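Local structure of lipoxygenase (Cyanothece sp., 5EK8) at residues 112-117 / 144-149; 73-78 / 85-90; 53-58 / 153-158. The protein probably oxygenates polyunsaturated fatty acids with molecular oxygen at a non-heme iron centre, as expected for a 9R-lipoxygenase. One frame throughout, in Å; residues are numbered along the deposited sequence.

Contact 1. Residues 112-117 / 144-149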
# COMPACT_ATOMS: atom_id res chain seq x y z
N ALA A 112 38.85 31.46 -2.90
CA ALA A 112 38.74 30.07 -3.31
C ALA A 112 37.51 29.42 -2.70
O ALA A 112 37.21 29.63 -1.52
CB ALA A 112 39.99 29.30 -2.92
N PRO A 113 36.78 28.63 -3.49
CA PRO A 113 35.59 27.95 -2.99
C PRO A 113 35.88 26.86 -1.94
O PRO A 113 36.89 26.16 -2.03
CB PRO A 113 34.97 27.33 -4.25
CG PRO A 113 36.07 27.31 -5.26
CD PRO A 113 36.93 28.49 -4.95
N ASP A 114 35.00 26.76 -0.95
CA ASP A 114 34.99 25.65 -0.01
C ASP A 114 33.87 24.70 -0.41
O ASP A 114 32.70 24.96 -0.14
CB ASP A 114 34.80 26.15 1.43
CG ASP A 114 35.87 27.14 1.85
OD1 ASP A 114 37.00 27.05 1.33
OD2 ASP A 114 35.58 28.01 2.70
N LEU A 115 34.24 23.60 -1.06
CA LEU A 115 33.29 22.81 -1.83
C LEU A 115 32.25 22.03 -1.02
O LEU A 115 32.48 21.65 0.13
CB LEU A 115 34.04 21.84 -2.74
CG LEU A 115 34.76 22.52 -3.90
CD1 LEU A 115 35.43 21.51 -4.80
CD2 LEU A 115 33.78 23.39 -4.69
N GLU A 116 31.11 21.83 -1.66
CA GLU A 116 29.97 21.11 -1.11
C GLU A 116 29.22 20.47 -2.26
O GLU A 116 28.83 21.15 -3.21
CB GLU A 116 29.05 22.04 -0.31
CG GLU A 116 27.62 21.53 -0.18
CD GLU A 116 26.73 22.48 0.61
OE1 GLU A 116 25.76 23.01 0.04
OE2 GLU A 116 27.00 22.69 1.82
N LEU A 117 29.03 19.16 -2.20
CA LEU A 117 28.38 18.43 -3.28
C LEU A 117 26.94 18.07 -2.92
O LEU A 117 26.69 17.46 -1.88
CB LEU A 117 29.17 17.17 -3.62
CG LEU A 117 28.85 16.53 -4.97
CD1 LEU A 117 29.28 17.45 -6.11
CD2 LEU A 117 29.52 15.16 -5.07
N GLY A 144 33.00 18.82 1.05
CA GLY A 144 34.26 18.64 0.35
C GLY A 144 35.35 19.54 0.89
O GLY A 144 35.17 20.21 1.91
N GLY A 145 36.49 19.57 0.20
CA GLY A 145 37.65 20.30 0.65
C GLY A 145 37.47 21.81 0.72
O GLY A 145 36.62 22.38 0.04
N ASP A 146 38.27 22.45 1.56
CA ASP A 146 38.24 23.90 1.71
C ASP A 146 39.42 24.53 0.98
O ASP A 146 40.44 23.87 0.76
CB ASP A 146 38.27 24.29 3.19
CG ASP A 146 37.31 23.47 4.02
OD1 ASP A 146 37.60 23.23 5.22
OD2 ASP A 146 36.26 23.05 3.49
N ASN A 147 39.26 25.79 0.60
CA ASN A 147 40.30 26.54 -0.10
C ASN A 147 40.76 25.82 -1.37
O ASN A 147 41.95 25.82 -1.70
CB ASN A 147 41.51 26.78 0.81
CG ASN A 147 42.07 28.18 0.68
OD1 ASN A 147 41.32 29.15 0.60
ND2 ASN A 147 43.39 28.29 0.66
N VAL A 148 39.82 25.22 -2.08
CA VAL A 148 40.13 24.46 -3.29
C VAL A 148 40.71 25.37 -4.37
O VAL A 148 40.01 26.20 -4.94
CB VAL A 148 38.89 23.74 -3.84
CG1 VAL A 148 39.21 23.07 -5.18
CG2 VAL A 148 38.38 22.72 -2.83
N THR A 149 42.00 25.20 -4.64
CA THR A 149 42.71 26.00 -5.63
C THR A 149 43.38 25.10 -6.66
O THR A 149 44.40 25.46 -7.25
CB THR A 149 43.75 26.90 -4.96
OG1 THR A 149 44.33 26.22 -3.84
CG2 THR A 149 43.10 28.18 -4.47
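The carboxylates of D114 and D146 are turned 63° apart where the two side chains cross at about a right angle, with OD1 of D114 against the CB of D146. D114 OD1 accepts a hydrogen bond from N147 N at 2.7 Å, nearly in line with its own C-O bond, and the bond is almost straight (174°). The puckered ring of P113 brings its CD within 3.8 Å of V148 O, while P113 O receives V148 N at 3.1 Å. Main-chain bonds join the start of strand 115-126 to the loop: L115 N bonds to G145 O at 2.9 Å, and G144 N bonds to L115 O. At G144 a CB would crowd L115 CB, which suits glycine to the place. The apolar part of the contact is L115 against V148, crossing at about a right angle: L115 CG sits beside the backbone N (chi1 -71°), and CD1 meets V148 CG2 at 3.7 Å. Both side chains also touch Y102 and Y153 of the facing sheet. D146 OD2 makes a salt bridge with R78, and D77 OD2 accepts D114 N. The loop after strand 132-143 is thus fastened mainly by main-chain bonds, one carboxylate standing in for a backbone acceptor, with R78 probably easing the nearness of two acidic groups.

Contact 2. Residues 73-78 / 85-90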
# COMPACT_ATOMS: atom_id res chain seq x y z
N LEU A 73 23.89 16.09 -9.85
CA LEU A 73 24.79 16.61 -8.83
C LEU A 73 25.01 18.10 -9.03
O LEU A 73 25.18 18.56 -10.16
CB LEU A 73 26.12 15.87 -8.87
CG LEU A 73 26.41 14.79 -7.82
CD1 LEU A 73 25.18 13.96 -7.51
CD2 LEU A 73 27.53 13.90 -8.33
N GLU A 74 25.01 18.84 -7.94
CA GLU A 74 25.30 20.27 -8.00
C GLU A 74 26.50 20.62 -7.13
O GLU A 74 26.58 20.22 -5.97
CB GLU A 74 24.07 21.09 -7.59
CG GLU A 74 22.86 20.92 -8.52
CD GLU A 74 21.64 21.74 -8.08
OE1 GLU A 74 21.64 22.26 -6.95
OE2 GLU A 74 20.69 21.86 -8.89
N VAL A 75 27.44 21.37 -7.70
CA VAL A 75 28.58 21.84 -6.92
C VAL A 75 28.27 23.22 -6.35
O VAL A 75 27.96 24.16 -7.08
CB VAL A 75 29.86 21.90 -7.77
CG1 VAL A 75 30.91 22.76 -7.09
CG2 VAL A 75 30.38 20.50 -8.02
N TRP A 76 28.35 23.32 -5.03
CA TRP A 76 28.07 24.56 -4.33
C TRP A 76 29.24 24.97 -3.45
O TRP A 76 30.00 24.12 -3.00
CB TRP A 76 26.81 24.42 -3.46
CG TRP A 76 25.54 24.33 -4.23
CD1 TRP A 76 25.09 23.27 -4.95
CD2 TRP A 76 24.52 25.34 -4.33
NE1 TRP A 76 23.87 23.55 -5.51
CE2 TRP A 76 23.49 24.81 -5.14
CE3 TRP A 76 24.38 26.63 -3.82
CZ2 TRP A 76 22.34 25.54 -5.46
CZ3 TRP A 76 23.23 27.35 -4.12
CH2 TRP A 76 22.23 26.80 -4.94
N ASP A 77 29.36 26.26 -3.20
CA ASP A 77 30.24 26.73 -2.15
C ASP A 77 29.45 26.88 -0.86
O ASP A 77 28.50 27.67 -0.80
CB ASP A 77 30.90 28.05 -2.51
CG ASP A 77 31.77 28.58 -1.40
OD1 ASP A 77 31.25 29.26 -0.49
OD2 ASP A 77 32.99 28.30 -1.43
N ARG A 78 29.86 26.12 0.15
CA ARG A 78 29.32 26.27 1.49
C ARG A 78 30.18 27.26 2.26
O ARG A 78 31.39 27.09 2.38
CB ARG A 78 29.28 24.92 2.22
CG ARG A 78 30.62 24.21 2.23
CD ARG A 78 30.74 23.20 3.34
NE ARG A 78 32.13 22.78 3.53
CZ ARG A 78 32.95 23.32 4.42
NH1 ARG A 78 32.53 24.30 5.21
NH2 ARG A 78 34.20 22.87 4.53
N ASP A 85 26.67 29.37 -2.46
CA ASP A 85 26.68 29.86 -3.84
C ASP A 85 26.74 28.73 -4.86
O ASP A 85 27.48 27.78 -4.69
CB ASP A 85 27.86 30.82 -4.06
CG ASP A 85 27.87 31.97 -3.07
OD1 ASP A 85 26.90 32.77 -3.07
OD2 ASP A 85 28.85 32.09 -2.30
N TYR A 86 25.96 28.83 -5.93
CA TYR A 86 25.97 27.80 -6.96
C TYR A 86 27.17 27.94 -7.89
O TYR A 86 27.48 29.04 -8.37
CB TYR A 86 24.67 27.84 -7.77
CG TYR A 86 24.71 27.03 -9.05
CD1 TYR A 86 24.61 25.64 -9.02
CD2 TYR A 86 24.83 27.67 -10.28
CE1 TYR A 86 24.64 24.91 -10.20
CE2 TYR A 86 24.86 26.94 -11.45
CZ TYR A 86 24.77 25.57 -11.41
OH TYR A 86 24.80 24.86 -12.59
N LEU A 87 27.83 26.82 -8.16
CA LEU A 87 29.07 26.83 -8.93
C LEU A 87 28.98 26.02 -10.23
O LEU A 87 29.63 26.37 -11.22
CB LEU A 87 30.23 26.30 -8.08
CG LEU A 87 30.48 27.05 -6.77
CD1 LEU A 87 31.73 26.54 -6.08
CD2 LEU A 87 30.57 28.56 -7.00
N GLY A 88 28.18 24.95 -10.23
CA GLY A 88 28.05 24.12 -11.42
C GLY A 88 27.15 22.91 -11.28
O GLY A 88 26.90 22.43 -10.17
N LYS A 89 26.68 22.40 -12.41
CA LYS A 89 25.77 21.25 -12.44
C LYS A 89 26.40 20.03 -13.09
O LYS A 89 27.53 20.08 -13.56
CB LYS A 89 24.49 21.62 -13.19
CG LYS A 89 23.31 21.98 -12.31
CD LYS A 89 22.20 22.60 -13.15
CE LYS A 89 21.96 21.79 -14.41
NZ LYS A 89 21.09 22.51 -15.38
N GLY A 90 25.65 18.93 -13.13
CA GLY A 90 26.10 17.72 -13.79
C GLY A 90 25.45 16.46 -13.25
O GLY A 90 24.70 16.50 -12.27
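A classic beta bulge in the hairpin of strands 72-79 and 82-91 sets both L87 and G88 opposite V75. The carbonyl O of V75 takes two donors, L87 N at 2.9 Å and the longer G88 N at 3.3 Å. With the extra residue, the L87 side chain also leans toward the partner strand, its CB 3.7 Å from V75 CG1. V75's side of this four-stranded antiparallel sheet packs on strand 97-102 of the second sheet, and L87 also touches Y102, an arrangement consistent with the beta-sandwich of a PLAT domain. The other side holds the aromatic pair of W76 and Y86. W76 has CG beside its backbone N (chi1 -71°), which starts the indole toward Y86. Y86 CB lies over the six-membered ring of W76, 3.8 Å from its centroid in a CH-pi contact, and the tyrosine edge turns to that same ring as a T-shaped stack, planes 68° apart. W76 NE1 gives its hydrogen to E74 OE1 at 3.0 Å, nearly in the indole plane, which should steady the ring's rotation; R118 adds a cation-pi contact. Toward the turn D77 and D85 run side by side, D77 OD1 being 4.1 Å from D85 OD2, a like-charge pairing probably eased by K110, which salt-bridges D77 OD2.

Contact 3. Residues 53-58 / 153-158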
# COMPACT_ATOMS: atom_id res chain seq x y z
N ASN A 53 36.70 25.23 -13.75
CA ASN A 53 37.37 24.28 -12.87
C ASN A 53 36.55 22.98 -12.86
O ASN A 53 35.45 22.93 -13.41
CB ASN A 53 37.51 24.87 -11.47
CG ASN A 53 38.49 24.10 -10.60
OD1 ASN A 53 38.41 22.88 -10.48
ND2 ASN A 53 39.42 24.83 -9.98
N LYS A 54 37.08 21.92 -12.25
CA LYS A 54 36.37 20.65 -12.26
C LYS A 54 36.43 19.89 -10.93
O LYS A 54 37.39 20.00 -10.17
CB LYS A 54 36.90 19.76 -13.40
CG LYS A 54 37.64 18.51 -12.94
CD LYS A 54 37.84 17.54 -14.09
CE LYS A 54 38.66 18.16 -15.22
NZ LYS A 54 39.00 17.16 -16.26
N ALA A 55 35.37 19.12 -10.68
CA ALA A 55 35.28 18.26 -9.51
C ALA A 55 34.86 16.86 -9.96
O ALA A 55 33.90 16.71 -10.71
CB ALA A 55 34.30 18.82 -8.50
N THR A 56 35.58 15.84 -9.51
CA THR A 56 35.29 14.48 -9.96
C THR A 56 35.02 13.54 -8.81
O THR A 56 35.27 13.88 -7.64
CB THR A 56 36.45 13.90 -10.79
OG1 THR A 56 37.63 13.84 -9.99
CG2 THR A 56 36.71 14.74 -12.03
N GLY A 57 34.50 12.37 -9.13
CA GLY A 57 34.31 11.35 -8.11
C GLY A 57 33.37 10.24 -8.50
O GLY A 57 32.97 10.13 -9.66
N GLN A 58 33.02 9.39 -7.54
CA GLN A 58 32.07 8.32 -7.78
C GLN A 58 31.14 8.14 -6.59
O GLN A 58 31.59 8.12 -5.44
CB GLN A 58 32.80 7.01 -8.07
CG GLN A 58 31.87 5.83 -8.32
CD GLN A 58 32.61 4.54 -8.60
OE1 GLN A 58 33.68 4.29 -8.03
NE2 GLN A 58 32.06 3.72 -9.48
N TYR A 153 39.36 18.89 -8.35
CA TYR A 153 39.23 18.37 -6.99
C TYR A 153 38.47 17.06 -7.00
O TYR A 153 37.37 16.98 -7.55
CB TYR A 153 38.54 19.37 -6.07
CG TYR A 153 38.35 18.82 -4.67
CD1 TYR A 153 39.41 18.82 -3.76
CD2 TYR A 153 37.13 18.30 -4.25
CE1 TYR A 153 39.25 18.32 -2.48
CE2 TYR A 153 36.96 17.80 -2.97
CZ TYR A 153 38.03 17.81 -2.09
OH TYR A 153 37.87 17.31 -0.81
N ASP A 154 39.04 16.04 -6.37
CA ASP A 154 38.45 14.70 -6.41
C ASP A 154 37.89 14.25 -5.06
O ASP A 154 38.62 14.20 -4.07
CB ASP A 154 39.49 13.69 -6.91
CG ASP A 154 38.98 12.26 -6.88
OD1 ASP A 154 37.99 11.97 -7.58
OD2 ASP A 154 39.59 11.43 -6.17
N PHE A 155 36.60 13.94 -5.04
CA PHE A 155 35.97 13.40 -3.84
C PHE A 155 36.33 11.94 -3.66
O PHE A 155 36.29 11.40 -2.55
CB PHE A 155 34.45 13.55 -3.90
CG PHE A 155 33.97 14.97 -3.97
CD1 PHE A 155 33.49 15.61 -2.84
CD2 PHE A 155 34.00 15.67 -5.17
CE1 PHE A 155 33.04 16.92 -2.90
CE2 PHE A 155 33.55 16.98 -5.24
CZ PHE A 155 33.07 17.60 -4.10
N GLY A 156 36.67 11.28 -4.76
CA GLY A 156 36.89 9.85 -4.75
C GLY A 156 35.56 9.15 -4.65
O GLY A 156 34.53 9.70 -5.03
N THR A 157 35.58 7.93 -4.13
CA THR A 157 34.36 7.14 -3.96
C THR A 157 33.68 7.42 -2.62
O THR A 157 34.29 7.30 -1.56
CB THR A 157 34.64 5.63 -4.10
OG1 THR A 157 34.65 5.28 -5.49
CG2 THR A 157 33.57 4.81 -3.40
N LEU A 158 32.41 7.80 -2.68
CA LEU A 158 31.62 8.05 -1.48
C LEU A 158 30.32 7.27 -1.54
O LEU A 158 29.85 6.93 -2.62
CB LEU A 158 31.34 9.54 -1.33
CG LEU A 158 32.56 10.46 -1.37
CD1 LEU A 158 32.12 11.92 -1.32
CD2 LEU A 158 33.53 10.14 -0.24
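F155 sets the rim of its ring against A55, with CE2 3.8 Å from the methyl CB, which lies near the ring plane. T56 O lies at the rim too, while Y153 CE2 stands over the centre of one ring face. A phenyl suits this place because a flat ring can meet A55 CB and T56 O with its rim while Y153 covers a face; L117 of the facing sheet touches it too. On the other side of the pairing, T56 OG1, held between the backbone N and carbonyl carbon (chi1 61°), bonds to D154 OD1 at 3.1 Å on the anti side of the carboxylate. That same oxygen takes a weak bond from G156 N. A valine here would remove OG1 and would probably leave the D154 carboxylate without its hydroxyl partner and freer to turn. Strands 53-61 and 152-160 run parallel: Y153 N bonds to K54 O, and T56 O receives F155 N at 2.9 Å. Beyond T56 a beta bulge shifts the register by one, so Q58 N meets G156 O at 2.9 Å. Glycine suits both G57, where a CB would press on the preceding carbonyl, and G156, with its positive phi. The chemistry implies a two-sided join, apolar at A55 and F155 and polar at T56 and D154, with main-chain bonds carrying it on both sides of the bulge.

Overall arrangement
Contact 2 is the buried one, contact 1 partly buried, and contact 3 lies at the surface. Contacts 1 and 2 reach the same four-stranded sheet, since strands 115-126 and 72-79 are neighbours, and charged side chains link them directly. Contact 3 belongs to the three-stranded sheet stacked against it, and touches contact 1 where L115 and V148 pack on Y153. In sequence, contact 2 closes before contact 1 opens, both inside the long span closed by contact 3. Their pairing differs: an antiparallel hairpin with an aromatic pair in contact 2, a loop tied to a strand start in contact 1, and parallel strands with a hydroxyl-carboxylate bond in contact 3. All lie away from the iron site.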